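PDB 3IBW: GTP pyrophosphokinase from Chlorobaculum tepidum, which belongs to the (p)ppGpp synthetases, which transfer pyrophosphate from ATP to GTP, and is represented here by its ACT domain, probably a regulatory module. Local coordinates for residues 12-16 with 17-21. The protein carries 1 engineered substitution. Numbering follows the deposited sequence.
Sequences GEDKN and GMTNQ. Engineered in segment 12-16: Asn16 (natural residue Ile).
Met18 and Lys15 meet across a tight local turn, the loop by which the ACT domain passes from strand 4-13 into helix 18-28. A type I' beta turn runs from Lys15 to Met18, closed by the hydrogen bond from Met18 N to Lys15 O (2.8 Å). Both central residues have positive phi: Asn16, an engineered residue, and Gly17, whose phi of 68° suits glycine and which then serves as N-cap of the helix. Gly17 O accepts the bond from Gln21 N that begins the helical pattern.

Met18, modelled as selenomethionine, directs CB and CG toward the loop. With CG anti to the carbonyl carbon (chi1 -79°), its CG lies against two backbone oxygens, 3.0 Å from Lys15 O and 3.3 Å from Glu13 O, and also meets Glu13 CG at 4.0 Å. Bends at chi2 and chi3 carry SE and CE away, and the flexible, unbranched selenoether chain packs on Phe45 of strand 44-53 and Val69 of a loop, which suits a buried side chain.

Two waters join the turn to the helix start. Asp14 OD1 receives a bond from water 1 (2.6 Å), which in turn accepts from Thr19 N (3.2 Å), satisfying an amide of the first helical turn. A second water donates to both Asn16 O and Gln21 OE1. Asp14 OD1 also forms a salt bridge with Arg34 of the second subunit, and Thr19 OG1 is hydrogen-bonded to Ile33 O of that same subunit; these two interactions tie the turn to the dimer interface. The arginine and the helix dipole would probably both favour the charged form of the Asp14 carboxylate near the helix start.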
loop_
_atom_site.group_PDB
_atom_site.type_symbol
_atom_site.label_atom_id
_atom_site.label_comp_id
_atom_site.label_asym_id
_atom_site.label_seq_id
_atom_site.Cartn_x
_atom_site.Cartn_y
_atom_site.Cartn_z
ATOM N N GLY A 12 -5.677 11.874 -4.808
ATOM C CA GLY A 12 -6.975 12.052 -4.184
ATOM C C GLY A 12 -6.927 12.897 -2.925
ATOM O O GLY A 12 -5.866 13.370 -2.534
ATOM N N GLU A 13 -8.076 13.065 -2.283
ATOM C CA GLU A 13 -8.166 13.870 -1.070
ATOM C C GLU A 13 -7.674 13.107 0.150
ATOM O O GLU A 13 -7.974 11.928 0.311
ATOM C CB GLU A 13 -9.616 14.317 -0.847
ATOM C CG GLU A 13 -10.590 13.167 -0.656
ATOM C CD GLU A 13 -12.014 13.635 -0.387
ATOM O OE1 GLU A 13 -12.330 14.795 -0.713
ATOM O OE2 GLU A 13 -12.815 12.837 0.145
ATOM N N ASP A 14 -6.907 13.776 1.003
ATOM C CA ASP A 14 -6.393 13.147 2.216
ATOM C C ASP A 14 -7.376 13.473 3.338
ATOM O O ASP A 14 -7.126 14.327 4.184
ATOM C CB ASP A 14 -4.990 13.687 2.526
ATOM C CG ASP A 14 -4.432 13.170 3.840
ATOM O OD1 ASP A 14 -4.751 12.025 4.230
ATOM O OD2 ASP A 14 -3.655 13.911 4.477
ATOM N N LYS A 15 -8.490 12.752 3.330
ATOM C CA LYS A 15 -9.578 12.923 4.286
ATOM C C LYS A 15 -10.264 11.601 4.547
ATOM O O LYS A 15 -10.054 10.625 3.835
ATOM C CB LYS A 15 -10.707 13.749 3.668
ATOM C CG LYS A 15 -10.520 15.233 3.471
ATOM C CD LYS A 15 -11.764 15.843 2.822
ATOM C CE LYS A 15 -11.844 17.346 3.024
ATOM N NZ LYS A 15 -13.056 17.901 2.355
ATOM N N ASN A 16 -11.063 11.578 5.603
ATOM C CA ASN A 16 -11.941 10.446 5.845
ATOM C C ASN A 16 -11.412 9.031 5.611
ATOM O O ASN A 16 -12.119 8.198 5.029
ATOM C CB ASN A 16 -13.160 10.656 4.922
ATOM C CG ASN A 16 -13.643 12.124 4.871
ATOM O OD1 ASN A 16 -13.785 12.718 3.792
ATOM N ND2 ASN A 16 -13.901 12.698 6.039
ATOM N N GLY A 17 -10.185 8.768 6.041
ATOM C CA GLY A 17 -9.604 7.450 5.864
ATOM C C GLY A 17 -9.302 7.037 4.430
ATOM O O GLY A 17 -9.237 5.846 4.120
HETATM N N MSE A 18 -9.101 8.012 3.552
HETATM C CA MSE A 18 -8.827 7.727 2.144
HETATM C C MSE A 18 -7.544 6.943 1.838
HETATM O O MSE A 18 -7.542 6.098 0.941
HETATM C CB MSE A 18 -8.812 9.030 1.342
HETATM C CG MSE A 18 -10.187 9.590 1.000
HETATM SE SE MSE A 18 -11.206 8.384 -0.124
HETATM C CE MSE A 18 -9.797 7.742 -1.275
ATOM N N THR A 19 -6.459 7.213 2.562
ATOM C CA THR A 19 -5.210 6.498 2.298
ATOM C C THR A 19 -5.408 5.020 2.630
ATOM O O THR A 19 -4.971 4.144 1.882
ATOM C CB THR A 19 -4.026 7.106 3.087
ATOM O OG1 THR A 19 -4.380 7.220 4.470
ATOM C CG2 THR A 19 -3.669 8.493 2.522
ATOM N N ASN A 20 -6.068 4.738 3.749
ATOM C CA ASN A 20 -6.355 3.354 4.117
ATOM C C ASN A 20 -7.327 2.745 3.097
ATOM O O ASN A 20 -7.187 1.580 2.717
ATOM C CB ASN A 20 -6.992 3.275 5.509
ATOM C CG ASN A 20 -5.973 3.372 6.622
ATOM O OD1 ASN A 20 -5.816 2.445 7.422
ATOM N ND2 ASN A 20 -5.264 4.489 6.673
ATOM N N GLN A 21 -8.315 3.520 2.652
ATOM C CA GLN A 21 -9.272 2.996 1.679
ATOM C C GLN A 21 -8.601 2.611 0.364
ATOM O O GLN A 21 -8.862 1.534 -0.175
ATOM C CB GLN A 21 -10.397 4.009 1.403
ATOM C CG GLN A 21 -11.292 3.612 0.225
ATOM C CD GLN A 21 -12.672 4.248 0.275
ATOM O OE1 GLN A 21 -12.864 5.297 0.884
ATOM N NE2 GLN A 21 -13.639 3.612 -0.383
HETATM O O HOH W 1 -6.281 9.875 4.359
HETATM O O HOH W 2 -12.549 6.623 2.966
#